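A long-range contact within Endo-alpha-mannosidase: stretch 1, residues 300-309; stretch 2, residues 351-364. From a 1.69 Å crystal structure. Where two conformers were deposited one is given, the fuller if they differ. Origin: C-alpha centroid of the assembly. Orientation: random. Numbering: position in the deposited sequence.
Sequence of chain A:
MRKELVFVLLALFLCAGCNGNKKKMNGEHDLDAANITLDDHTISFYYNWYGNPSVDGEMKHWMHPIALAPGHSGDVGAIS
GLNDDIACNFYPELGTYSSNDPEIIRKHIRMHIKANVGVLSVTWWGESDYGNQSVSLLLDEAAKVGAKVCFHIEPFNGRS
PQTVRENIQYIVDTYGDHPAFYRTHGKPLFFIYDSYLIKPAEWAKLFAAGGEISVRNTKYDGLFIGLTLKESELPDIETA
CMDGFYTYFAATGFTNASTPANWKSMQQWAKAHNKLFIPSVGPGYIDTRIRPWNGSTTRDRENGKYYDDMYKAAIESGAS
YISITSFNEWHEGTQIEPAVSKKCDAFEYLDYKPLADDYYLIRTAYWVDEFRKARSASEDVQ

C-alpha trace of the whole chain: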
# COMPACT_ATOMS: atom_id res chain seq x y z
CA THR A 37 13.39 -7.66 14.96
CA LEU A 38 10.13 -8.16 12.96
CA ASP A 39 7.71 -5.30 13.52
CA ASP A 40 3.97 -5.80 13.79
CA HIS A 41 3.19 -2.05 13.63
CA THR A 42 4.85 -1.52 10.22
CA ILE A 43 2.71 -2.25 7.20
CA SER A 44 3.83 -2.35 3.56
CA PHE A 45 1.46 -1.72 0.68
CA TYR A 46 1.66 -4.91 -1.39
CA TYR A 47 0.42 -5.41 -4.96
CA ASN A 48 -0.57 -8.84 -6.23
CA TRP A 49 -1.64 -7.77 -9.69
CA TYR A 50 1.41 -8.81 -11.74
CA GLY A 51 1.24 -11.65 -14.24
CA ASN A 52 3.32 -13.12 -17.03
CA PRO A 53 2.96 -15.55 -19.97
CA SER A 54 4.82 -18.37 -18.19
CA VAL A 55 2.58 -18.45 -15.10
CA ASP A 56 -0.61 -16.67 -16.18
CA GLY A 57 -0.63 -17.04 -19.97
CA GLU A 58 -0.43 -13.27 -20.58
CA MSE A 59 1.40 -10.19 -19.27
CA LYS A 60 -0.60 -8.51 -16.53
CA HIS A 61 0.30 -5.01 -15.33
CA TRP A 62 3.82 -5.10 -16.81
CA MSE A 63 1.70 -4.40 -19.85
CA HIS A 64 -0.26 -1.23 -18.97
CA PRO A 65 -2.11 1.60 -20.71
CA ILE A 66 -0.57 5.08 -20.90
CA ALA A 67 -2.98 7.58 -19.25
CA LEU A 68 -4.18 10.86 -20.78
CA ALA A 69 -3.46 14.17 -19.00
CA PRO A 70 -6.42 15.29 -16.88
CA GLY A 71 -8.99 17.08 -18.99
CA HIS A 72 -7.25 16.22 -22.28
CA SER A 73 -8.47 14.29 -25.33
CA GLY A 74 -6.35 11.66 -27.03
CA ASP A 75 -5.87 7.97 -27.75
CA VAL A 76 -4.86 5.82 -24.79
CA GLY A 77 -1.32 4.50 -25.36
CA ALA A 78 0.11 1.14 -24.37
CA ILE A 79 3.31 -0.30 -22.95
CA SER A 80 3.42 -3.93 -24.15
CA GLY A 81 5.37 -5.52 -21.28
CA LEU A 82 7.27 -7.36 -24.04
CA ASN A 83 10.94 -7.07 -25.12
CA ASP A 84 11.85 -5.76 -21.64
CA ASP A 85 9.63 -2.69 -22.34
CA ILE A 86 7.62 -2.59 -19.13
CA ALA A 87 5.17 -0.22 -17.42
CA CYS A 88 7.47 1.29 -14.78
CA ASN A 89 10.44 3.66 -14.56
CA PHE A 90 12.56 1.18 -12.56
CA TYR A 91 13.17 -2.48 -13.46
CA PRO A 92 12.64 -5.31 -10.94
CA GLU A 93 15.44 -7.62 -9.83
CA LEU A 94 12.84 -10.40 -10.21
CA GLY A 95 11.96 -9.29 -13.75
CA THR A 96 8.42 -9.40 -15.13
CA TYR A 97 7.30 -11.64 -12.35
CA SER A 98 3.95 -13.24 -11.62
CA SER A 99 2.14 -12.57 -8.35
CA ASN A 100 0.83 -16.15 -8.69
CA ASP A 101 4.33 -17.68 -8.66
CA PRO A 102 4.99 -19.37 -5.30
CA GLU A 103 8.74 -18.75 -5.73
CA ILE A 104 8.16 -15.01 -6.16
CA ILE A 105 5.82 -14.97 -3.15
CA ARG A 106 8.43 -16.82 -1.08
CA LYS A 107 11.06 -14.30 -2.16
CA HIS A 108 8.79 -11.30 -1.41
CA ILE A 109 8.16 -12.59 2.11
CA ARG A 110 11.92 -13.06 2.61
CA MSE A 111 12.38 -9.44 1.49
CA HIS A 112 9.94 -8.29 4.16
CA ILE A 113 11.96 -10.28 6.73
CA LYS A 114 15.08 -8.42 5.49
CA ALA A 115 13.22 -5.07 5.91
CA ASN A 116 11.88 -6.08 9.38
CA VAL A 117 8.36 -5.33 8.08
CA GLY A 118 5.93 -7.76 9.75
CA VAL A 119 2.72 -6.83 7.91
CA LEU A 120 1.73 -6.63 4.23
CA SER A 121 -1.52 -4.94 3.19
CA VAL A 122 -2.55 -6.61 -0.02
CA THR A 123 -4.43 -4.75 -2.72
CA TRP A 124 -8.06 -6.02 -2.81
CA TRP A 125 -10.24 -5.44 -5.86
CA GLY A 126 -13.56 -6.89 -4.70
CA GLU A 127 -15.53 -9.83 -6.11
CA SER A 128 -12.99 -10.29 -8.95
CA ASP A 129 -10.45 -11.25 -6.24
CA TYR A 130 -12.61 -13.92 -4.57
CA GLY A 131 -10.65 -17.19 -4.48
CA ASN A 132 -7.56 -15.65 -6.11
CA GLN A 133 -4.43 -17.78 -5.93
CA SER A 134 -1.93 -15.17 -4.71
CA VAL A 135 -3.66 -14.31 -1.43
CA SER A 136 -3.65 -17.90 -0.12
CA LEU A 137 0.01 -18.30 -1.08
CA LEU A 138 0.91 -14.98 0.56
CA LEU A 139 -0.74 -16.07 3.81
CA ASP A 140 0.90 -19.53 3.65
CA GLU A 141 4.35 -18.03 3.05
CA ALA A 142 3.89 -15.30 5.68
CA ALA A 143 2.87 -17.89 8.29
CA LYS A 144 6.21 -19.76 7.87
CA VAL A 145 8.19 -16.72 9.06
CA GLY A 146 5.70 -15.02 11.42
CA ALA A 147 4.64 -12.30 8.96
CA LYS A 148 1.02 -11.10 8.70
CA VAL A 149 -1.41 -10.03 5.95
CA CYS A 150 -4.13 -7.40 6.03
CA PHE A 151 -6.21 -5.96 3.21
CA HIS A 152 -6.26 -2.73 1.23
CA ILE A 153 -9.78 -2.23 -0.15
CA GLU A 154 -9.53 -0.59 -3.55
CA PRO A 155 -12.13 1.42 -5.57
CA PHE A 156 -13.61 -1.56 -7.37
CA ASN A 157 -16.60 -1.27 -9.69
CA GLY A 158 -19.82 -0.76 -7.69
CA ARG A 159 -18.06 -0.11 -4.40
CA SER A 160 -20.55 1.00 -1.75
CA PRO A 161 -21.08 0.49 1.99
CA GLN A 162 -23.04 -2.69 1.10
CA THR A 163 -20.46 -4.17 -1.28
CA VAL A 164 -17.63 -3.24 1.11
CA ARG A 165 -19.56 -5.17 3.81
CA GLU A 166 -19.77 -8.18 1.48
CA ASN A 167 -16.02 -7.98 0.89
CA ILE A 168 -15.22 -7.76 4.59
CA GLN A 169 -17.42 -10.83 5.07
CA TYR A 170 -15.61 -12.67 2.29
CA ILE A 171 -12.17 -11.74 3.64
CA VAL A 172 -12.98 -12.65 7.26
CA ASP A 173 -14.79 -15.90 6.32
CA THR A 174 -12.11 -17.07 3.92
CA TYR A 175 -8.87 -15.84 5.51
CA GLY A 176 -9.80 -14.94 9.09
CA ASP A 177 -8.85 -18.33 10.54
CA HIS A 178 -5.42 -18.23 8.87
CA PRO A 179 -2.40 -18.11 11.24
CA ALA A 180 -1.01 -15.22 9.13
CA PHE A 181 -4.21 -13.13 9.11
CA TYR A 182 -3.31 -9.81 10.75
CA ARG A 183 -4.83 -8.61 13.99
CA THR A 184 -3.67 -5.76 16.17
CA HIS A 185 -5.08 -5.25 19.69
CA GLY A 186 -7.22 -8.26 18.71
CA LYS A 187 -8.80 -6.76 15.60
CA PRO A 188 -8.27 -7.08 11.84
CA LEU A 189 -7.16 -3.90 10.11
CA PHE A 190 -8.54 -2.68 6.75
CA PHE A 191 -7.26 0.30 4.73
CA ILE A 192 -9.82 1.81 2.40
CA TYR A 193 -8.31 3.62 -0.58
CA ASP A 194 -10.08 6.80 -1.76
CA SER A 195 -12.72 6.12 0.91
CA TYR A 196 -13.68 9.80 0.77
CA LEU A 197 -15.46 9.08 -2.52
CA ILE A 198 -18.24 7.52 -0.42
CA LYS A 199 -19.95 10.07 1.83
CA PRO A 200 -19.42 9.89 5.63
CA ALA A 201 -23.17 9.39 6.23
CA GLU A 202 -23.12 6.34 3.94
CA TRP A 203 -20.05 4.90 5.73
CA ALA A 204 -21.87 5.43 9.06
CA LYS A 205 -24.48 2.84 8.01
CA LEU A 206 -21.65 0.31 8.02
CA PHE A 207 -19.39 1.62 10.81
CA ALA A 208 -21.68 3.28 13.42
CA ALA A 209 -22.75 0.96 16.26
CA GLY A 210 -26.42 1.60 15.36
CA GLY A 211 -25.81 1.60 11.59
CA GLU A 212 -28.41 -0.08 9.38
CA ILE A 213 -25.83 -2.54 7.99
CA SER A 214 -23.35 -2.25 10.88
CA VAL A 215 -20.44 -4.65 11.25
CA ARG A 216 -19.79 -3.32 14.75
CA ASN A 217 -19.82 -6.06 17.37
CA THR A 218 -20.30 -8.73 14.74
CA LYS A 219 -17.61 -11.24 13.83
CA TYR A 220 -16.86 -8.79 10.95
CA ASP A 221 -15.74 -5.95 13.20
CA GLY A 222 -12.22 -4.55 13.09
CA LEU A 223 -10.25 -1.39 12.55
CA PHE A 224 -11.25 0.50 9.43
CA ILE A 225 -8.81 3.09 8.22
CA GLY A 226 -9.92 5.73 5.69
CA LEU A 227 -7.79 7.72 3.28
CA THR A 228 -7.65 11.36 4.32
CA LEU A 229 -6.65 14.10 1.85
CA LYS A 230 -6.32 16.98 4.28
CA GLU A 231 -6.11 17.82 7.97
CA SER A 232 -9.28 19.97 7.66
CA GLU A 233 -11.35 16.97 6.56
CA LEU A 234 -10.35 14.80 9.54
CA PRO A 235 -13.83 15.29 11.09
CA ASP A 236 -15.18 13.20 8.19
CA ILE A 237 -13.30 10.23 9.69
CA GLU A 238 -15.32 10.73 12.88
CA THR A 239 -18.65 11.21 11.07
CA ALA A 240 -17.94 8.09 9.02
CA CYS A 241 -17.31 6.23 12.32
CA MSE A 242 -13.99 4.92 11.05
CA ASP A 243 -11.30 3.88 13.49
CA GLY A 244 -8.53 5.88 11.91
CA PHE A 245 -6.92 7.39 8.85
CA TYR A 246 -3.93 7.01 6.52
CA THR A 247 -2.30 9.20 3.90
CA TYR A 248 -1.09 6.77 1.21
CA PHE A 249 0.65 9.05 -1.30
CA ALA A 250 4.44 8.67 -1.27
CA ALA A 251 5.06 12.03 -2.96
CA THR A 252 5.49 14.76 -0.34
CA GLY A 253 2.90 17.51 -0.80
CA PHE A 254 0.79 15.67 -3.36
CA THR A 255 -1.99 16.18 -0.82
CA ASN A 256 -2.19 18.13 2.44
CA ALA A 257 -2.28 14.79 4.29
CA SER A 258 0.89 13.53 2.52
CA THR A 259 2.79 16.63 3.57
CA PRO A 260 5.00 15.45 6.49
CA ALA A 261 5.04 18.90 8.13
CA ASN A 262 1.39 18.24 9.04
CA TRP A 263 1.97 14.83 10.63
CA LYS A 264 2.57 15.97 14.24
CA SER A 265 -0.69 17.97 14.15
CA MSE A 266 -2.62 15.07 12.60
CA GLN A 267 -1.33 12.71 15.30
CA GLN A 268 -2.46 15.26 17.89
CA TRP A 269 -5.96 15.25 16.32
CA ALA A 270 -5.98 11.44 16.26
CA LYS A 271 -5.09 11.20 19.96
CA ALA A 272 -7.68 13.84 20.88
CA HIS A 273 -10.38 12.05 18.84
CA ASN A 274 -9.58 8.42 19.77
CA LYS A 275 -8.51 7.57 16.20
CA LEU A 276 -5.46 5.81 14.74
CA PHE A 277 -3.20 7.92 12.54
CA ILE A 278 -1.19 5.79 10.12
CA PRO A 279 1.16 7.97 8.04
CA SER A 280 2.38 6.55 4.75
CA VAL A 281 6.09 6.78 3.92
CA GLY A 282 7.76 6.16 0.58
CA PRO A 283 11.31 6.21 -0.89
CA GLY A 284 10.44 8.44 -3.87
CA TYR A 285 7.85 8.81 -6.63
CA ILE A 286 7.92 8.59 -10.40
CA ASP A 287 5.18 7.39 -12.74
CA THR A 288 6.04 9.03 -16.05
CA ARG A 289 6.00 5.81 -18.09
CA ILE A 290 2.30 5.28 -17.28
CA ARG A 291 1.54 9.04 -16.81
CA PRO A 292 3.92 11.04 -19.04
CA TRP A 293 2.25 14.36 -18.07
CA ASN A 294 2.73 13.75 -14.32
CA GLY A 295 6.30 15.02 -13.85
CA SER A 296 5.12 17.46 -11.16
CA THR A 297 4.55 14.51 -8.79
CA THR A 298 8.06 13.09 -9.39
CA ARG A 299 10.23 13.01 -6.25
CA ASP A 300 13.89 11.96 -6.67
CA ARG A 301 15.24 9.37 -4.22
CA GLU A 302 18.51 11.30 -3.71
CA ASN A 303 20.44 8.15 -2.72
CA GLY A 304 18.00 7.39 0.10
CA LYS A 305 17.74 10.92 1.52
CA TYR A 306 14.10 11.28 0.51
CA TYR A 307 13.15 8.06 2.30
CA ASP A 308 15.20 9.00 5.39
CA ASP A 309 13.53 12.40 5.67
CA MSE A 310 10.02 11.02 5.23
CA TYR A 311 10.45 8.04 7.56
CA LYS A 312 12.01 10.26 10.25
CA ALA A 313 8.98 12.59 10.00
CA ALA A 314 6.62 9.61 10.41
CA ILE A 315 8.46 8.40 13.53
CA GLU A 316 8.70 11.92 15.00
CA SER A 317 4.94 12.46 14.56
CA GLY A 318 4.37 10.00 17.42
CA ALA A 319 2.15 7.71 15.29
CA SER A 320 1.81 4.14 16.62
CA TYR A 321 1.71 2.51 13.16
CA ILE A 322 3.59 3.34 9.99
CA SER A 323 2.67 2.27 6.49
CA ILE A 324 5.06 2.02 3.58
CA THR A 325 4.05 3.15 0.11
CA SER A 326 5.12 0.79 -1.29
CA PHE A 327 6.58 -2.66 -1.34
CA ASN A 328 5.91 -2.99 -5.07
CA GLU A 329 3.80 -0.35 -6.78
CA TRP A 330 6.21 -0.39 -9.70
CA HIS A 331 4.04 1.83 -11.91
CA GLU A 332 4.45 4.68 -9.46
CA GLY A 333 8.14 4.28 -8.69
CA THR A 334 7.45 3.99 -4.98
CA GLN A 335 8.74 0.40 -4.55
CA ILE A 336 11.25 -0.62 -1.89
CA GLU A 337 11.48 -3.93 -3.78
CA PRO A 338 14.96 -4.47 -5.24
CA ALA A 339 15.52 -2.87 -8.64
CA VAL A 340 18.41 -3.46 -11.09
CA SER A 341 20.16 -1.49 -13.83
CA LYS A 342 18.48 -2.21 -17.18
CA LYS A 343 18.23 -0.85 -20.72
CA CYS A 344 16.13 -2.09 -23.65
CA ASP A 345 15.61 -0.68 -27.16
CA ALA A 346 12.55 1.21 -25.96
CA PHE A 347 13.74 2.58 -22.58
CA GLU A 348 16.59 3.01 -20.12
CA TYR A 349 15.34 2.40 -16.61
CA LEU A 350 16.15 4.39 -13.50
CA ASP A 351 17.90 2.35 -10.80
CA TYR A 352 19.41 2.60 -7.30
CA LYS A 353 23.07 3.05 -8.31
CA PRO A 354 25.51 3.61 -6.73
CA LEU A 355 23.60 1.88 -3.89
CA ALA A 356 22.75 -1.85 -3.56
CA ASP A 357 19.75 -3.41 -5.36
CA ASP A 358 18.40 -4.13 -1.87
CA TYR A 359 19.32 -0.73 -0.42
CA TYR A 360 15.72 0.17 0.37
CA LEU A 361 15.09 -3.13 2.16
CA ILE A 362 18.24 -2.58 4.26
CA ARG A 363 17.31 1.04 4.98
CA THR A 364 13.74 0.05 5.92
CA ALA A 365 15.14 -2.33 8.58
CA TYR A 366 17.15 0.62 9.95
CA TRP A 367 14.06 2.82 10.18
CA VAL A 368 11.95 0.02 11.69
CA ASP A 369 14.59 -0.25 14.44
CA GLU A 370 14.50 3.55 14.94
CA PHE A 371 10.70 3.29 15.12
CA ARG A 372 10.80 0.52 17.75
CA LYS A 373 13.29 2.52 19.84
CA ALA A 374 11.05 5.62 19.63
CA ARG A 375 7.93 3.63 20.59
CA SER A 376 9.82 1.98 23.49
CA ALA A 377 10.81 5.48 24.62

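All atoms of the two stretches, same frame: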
# COMPACT_ATOMS: atom_id res chain seq x y z
N ASP A 300 12.64 12.74 -6.56
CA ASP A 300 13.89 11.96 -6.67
C ASP A 300 14.27 11.29 -5.35
O ASP A 300 14.04 11.84 -4.28
CB ASP A 300 15.07 12.82 -7.12
CG ASP A 300 14.87 13.48 -8.48
OD1 ASP A 300 14.03 13.03 -9.30
OD2 ASP A 300 15.59 14.48 -8.71
N ARG A 301 14.86 10.11 -5.44
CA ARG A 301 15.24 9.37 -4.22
C ARG A 301 16.45 9.96 -3.50
O ARG A 301 16.60 9.76 -2.29
CB ARG A 301 15.47 7.89 -4.53
CG ARG A 301 14.24 7.21 -5.11
CD ARG A 301 14.23 5.73 -4.79
NE ARG A 301 12.98 5.15 -5.27
CZ ARG A 301 12.52 3.94 -4.94
NH1 ARG A 301 13.22 3.13 -4.15
NH2 ARG A 301 11.35 3.54 -5.43
N GLU A 302 17.29 10.69 -4.25
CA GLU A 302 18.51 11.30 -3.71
C GLU A 302 19.32 10.33 -2.84
O GLU A 302 19.65 10.61 -1.69
CB GLU A 302 18.19 12.60 -2.95
CG GLU A 302 17.48 13.68 -3.79
CD GLU A 302 18.40 14.39 -4.78
OE1 GLU A 302 19.56 13.96 -4.95
OE2 GLU A 302 17.94 15.38 -5.40
N ASN A 303 19.64 9.17 -3.42
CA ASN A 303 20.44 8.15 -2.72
C ASN A 303 19.94 7.85 -1.30
O ASN A 303 20.74 7.70 -0.36
CB ASN A 303 21.92 8.55 -2.71
CG ASN A 303 22.53 8.61 -4.10
OD1 ASN A 303 22.19 7.81 -4.98
ND2 ASN A 303 23.44 9.56 -4.31
N GLY A 304 18.62 7.78 -1.16
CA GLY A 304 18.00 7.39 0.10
C GLY A 304 17.62 8.55 1.01
O GLY A 304 16.93 8.35 2.00
N LYS A 305 18.06 9.76 0.67
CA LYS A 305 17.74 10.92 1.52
C LYS A 305 16.24 11.20 1.64
O LYS A 305 15.75 11.57 2.71
CB LYS A 305 18.47 12.18 1.04
CG LYS A 305 18.32 13.34 2.02
CD LYS A 305 19.04 14.59 1.53
CE LYS A 305 18.96 15.70 2.58
NZ LYS A 305 17.59 16.27 2.69
N TYR A 306 15.53 11.02 0.53
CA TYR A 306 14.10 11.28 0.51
C TYR A 306 13.39 10.35 1.49
O TYR A 306 12.58 10.79 2.31
CB TYR A 306 13.57 11.08 -0.90
CG TYR A 306 12.09 11.36 -1.03
CD1 TYR A 306 11.16 10.35 -0.81
CD2 TYR A 306 11.62 12.63 -1.37
CE1 TYR A 306 9.78 10.60 -0.93
CE2 TYR A 306 10.26 12.89 -1.51
CZ TYR A 306 9.35 11.87 -1.28
OH TYR A 306 8.00 12.09 -1.43
N TYR A 307 13.73 9.07 1.42
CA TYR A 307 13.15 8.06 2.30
C TYR A 307 13.50 8.36 3.76
O TYR A 307 12.62 8.35 4.61
CB TYR A 307 13.70 6.70 1.91
CG TYR A 307 12.95 5.48 2.43
CD1 TYR A 307 11.55 5.47 2.50
CD2 TYR A 307 13.65 4.32 2.78
CE1 TYR A 307 10.85 4.33 2.93
CE2 TYR A 307 12.96 3.17 3.22
CZ TYR A 307 11.57 3.19 3.29
OH TYR A 307 10.88 2.07 3.71
N ASP A 308 14.77 8.62 4.03
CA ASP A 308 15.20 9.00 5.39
C ASP A 308 14.40 10.15 5.96
O ASP A 308 13.94 10.08 7.09
CB ASP A 308 16.68 9.40 5.41
CG ASP A 308 17.62 8.24 5.23
OD1 ASP A 308 17.19 7.06 5.18
OD2 ASP A 308 18.84 8.53 5.10
N ASP A 309 14.26 11.22 5.19
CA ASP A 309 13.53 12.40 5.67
C ASP A 309 12.06 12.08 5.99
O ASP A 309 11.51 12.51 7.02
CB ASP A 309 13.61 13.54 4.64
CG ASP A 309 15.00 14.19 4.56
OD1 ASP A 309 15.83 14.02 5.47
OD2 ASP A 309 15.26 14.92 3.58
N ASP A 351 17.46 3.41 -11.71
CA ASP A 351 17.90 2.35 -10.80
C ASP A 351 18.41 2.95 -9.50
O ASP A 351 18.28 4.16 -9.28
CB ASP A 351 18.98 1.46 -11.46
CG ASP A 351 20.20 2.26 -11.92
OD1 ASP A 351 20.65 3.17 -11.18
OD2 ASP A 351 20.72 1.97 -13.02
N TYR A 352 18.97 2.12 -8.62
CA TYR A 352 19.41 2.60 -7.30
C TYR A 352 20.90 2.92 -7.22
O TYR A 352 21.38 3.28 -6.14
CB TYR A 352 19.06 1.61 -6.18
CG TYR A 352 17.60 1.18 -6.08
CD1 TYR A 352 16.57 1.98 -6.57
CD2 TYR A 352 17.26 -0.04 -5.47
CE1 TYR A 352 15.24 1.58 -6.47
CE2 TYR A 352 15.93 -0.44 -5.36
CZ TYR A 352 14.92 0.37 -5.86
OH TYR A 352 13.61 -0.03 -5.76
N LYS A 353 21.62 2.80 -8.33
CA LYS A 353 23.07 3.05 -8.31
C LYS A 353 23.36 4.44 -7.74
O LYS A 353 22.60 5.37 -8.02
CB LYS A 353 23.68 2.93 -9.71
CG LYS A 353 23.44 1.61 -10.42
CD LYS A 353 24.10 0.44 -9.72
CE LYS A 353 23.93 -0.83 -10.57
NZ LYS A 353 23.80 -2.00 -9.73
N PRO A 354 24.46 4.60 -6.97
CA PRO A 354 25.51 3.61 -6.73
C PRO A 354 25.25 2.72 -5.51
O PRO A 354 26.19 2.10 -5.00
CB PRO A 354 26.73 4.48 -6.43
CG PRO A 354 26.16 5.65 -5.69
CD PRO A 354 24.77 5.88 -6.31
N LEU A 355 24.00 2.68 -5.05
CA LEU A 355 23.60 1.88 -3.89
C LEU A 355 23.17 0.47 -4.31
O LEU A 355 22.93 0.22 -5.49
CB LEU A 355 22.50 2.60 -3.09
CG LEU A 355 22.81 4.04 -2.62
CD1 LEU A 355 21.64 4.65 -1.84
CD2 LEU A 355 24.08 4.09 -1.76
N ALA A 356 23.09 -0.45 -3.34
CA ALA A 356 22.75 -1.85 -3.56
C ALA A 356 21.34 -2.00 -4.11
O ALA A 356 20.50 -1.14 -3.87
CB ALA A 356 22.85 -2.61 -2.24
N ASP A 357 21.10 -3.09 -4.83
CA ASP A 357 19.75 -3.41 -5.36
C ASP A 357 18.75 -3.46 -4.20
O ASP A 357 17.58 -3.05 -4.35
CB ASP A 357 19.74 -4.77 -6.06
CG ASP A 357 20.67 -4.85 -7.29
OD1 ASP A 357 21.25 -3.83 -7.72
OD2 ASP A 357 20.80 -5.97 -7.82
N ASP A 358 19.22 -3.95 -3.06
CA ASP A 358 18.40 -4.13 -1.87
C ASP A 358 18.58 -3.00 -0.86
O ASP A 358 18.21 -3.14 0.30
CB ASP A 358 18.61 -5.53 -1.22
CG ASP A 358 20.06 -5.79 -0.80
OD1 ASP A 358 20.96 -5.01 -1.20
OD2 ASP A 358 20.29 -6.79 -0.05
N TYR A 359 19.12 -1.86 -1.31
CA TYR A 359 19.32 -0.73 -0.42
C TYR A 359 18.07 -0.36 0.37
O TYR A 359 18.14 -0.08 1.57
CB TYR A 359 19.81 0.53 -1.17
CG TYR A 359 20.02 1.66 -0.21
CD1 TYR A 359 21.14 1.69 0.62
CD2 TYR A 359 19.05 2.66 -0.05
CE1 TYR A 359 21.32 2.69 1.56
CE2 TYR A 359 19.23 3.68 0.88
CZ TYR A 359 20.36 3.68 1.68
OH TYR A 359 20.55 4.68 2.60
N TYR A 360 16.92 -0.31 -0.31
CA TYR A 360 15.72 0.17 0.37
C TYR A 360 15.15 -0.84 1.35
O TYR A 360 14.53 -0.44 2.32
CB TYR A 360 14.67 0.75 -0.60
CG TYR A 360 15.23 2.01 -1.21
CD1 TYR A 360 15.12 3.24 -0.54
CD2 TYR A 360 15.93 1.97 -2.42
CE1 TYR A 360 15.70 4.39 -1.08
CE2 TYR A 360 16.48 3.11 -2.96
CZ TYR A 360 16.37 4.31 -2.28
OH TYR A 360 16.92 5.43 -2.81
N LEU A 361 15.44 -2.12 1.16
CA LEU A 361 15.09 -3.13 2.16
C LEU A 361 15.96 -2.97 3.39
O LEU A 361 15.45 -2.96 4.51
CB LEU A 361 15.23 -4.55 1.58
CG LEU A 361 14.39 -4.95 0.38
CD1 LEU A 361 14.65 -6.41 0.11
CD2 LEU A 361 12.89 -4.71 0.64
N ILE A 362 17.28 -2.85 3.18
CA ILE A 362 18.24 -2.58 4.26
C ILE A 362 17.89 -1.33 5.05
O ILE A 362 17.87 -1.35 6.29
CB ILE A 362 19.69 -2.44 3.68
CG1 ILE A 362 20.10 -3.75 3.00
CG2 ILE A 362 20.67 -2.03 4.77
CD1 ILE A 362 21.36 -3.63 2.10
N ARG A 363 17.59 -0.24 4.34
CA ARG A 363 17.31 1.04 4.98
C ARG A 363 15.97 1.03 5.72
O ARG A 363 15.81 1.71 6.74
CB ARG A 363 17.37 2.17 3.95
CG ARG A 363 17.52 3.57 4.53
CD ARG A 363 18.80 3.70 5.36
NE ARG A 363 19.03 5.07 5.79
CZ ARG A 363 19.94 5.41 6.71
NH1 ARG A 363 20.69 4.48 7.30
NH2 ARG A 363 20.09 6.68 7.04
N THR A 364 15.00 0.27 5.21
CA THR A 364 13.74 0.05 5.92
C THR A 364 13.97 -0.60 7.30
O THR A 364 13.44 -0.13 8.30
CB THR A 364 12.75 -0.79 5.09
OG1 THR A 364 12.43 -0.08 3.88
CG2 THR A 364 11.44 -1.02 5.87
O HOH W 1 20.57 5.71 -5.16
O HOH W 2 20.25 7.24 2.93

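A bidentate salt bridge ties the two helices together: Arg 363 NE donates to Asp 308 OD1 at 2.8 Å and Arg 363 NH2 donates to Asp 308 OD2 at 3.0 Å, so the carboxylate lies against the edge of the guanidinium and opposite charges meet through two nearly straight hydrogen bonds. Beside the salt bridge, at the adjacent residue of each helix, Tyr 307 OH donates to Thr 364 OG1 at 2.7 Å; Thr 364 OG1 in turn donates to Tyr 360 O of its own helix at 2.6 Å, which extends the link into the backbone. Two waters add bridges. Water 1 lies 2.7 Å from both Asn 303 OD1 and Tyr 352 O and links the two stretches; water 2 lies 2.6 Å from Tyr 359 OH and donates to Asp 308 OD2 at 2.9 Å. The Arg 301 guanidinium sits over one face of the Tyr 360 ring, turning its own edge toward it, in a cation-pi contact, its CZ 4.7 Å from the ring centroid and 14° off the normal, while Tyr 352 CE1 approaches a guanidinium face at 3.4 Å from Arg 301 NH1. Tyr 360 also turns its edge toward the face of Tyr 307 in an offset edge-to-face pair, with centroids 5.9 Å apart and planes at 64°. Helices 305-309 and 359-364 run in similar directions, 23° apart, but their axes come no closer than 11.2 Å, a spacing filled in part by Tyr 307 and Tyr 360, whose CD2 and CD1 atoms approach to 3.8 Å. The backbones draw nearer at the start of helix 305-309, where Asn 303 CA is 7.1 Å from Leu 355 CA. Here Leu 355 CD1 packs 4.0 Å from Asn 303 CB. Gly 304, the N-cap residue, packs against the Tyr 359 ring, with Gly 304 CA 4.0 Å from Tyr 359 CE2; a CB would clash with that atom, and the backbone angles independently call for glycine. The contact buries 590 Å², both sides summed.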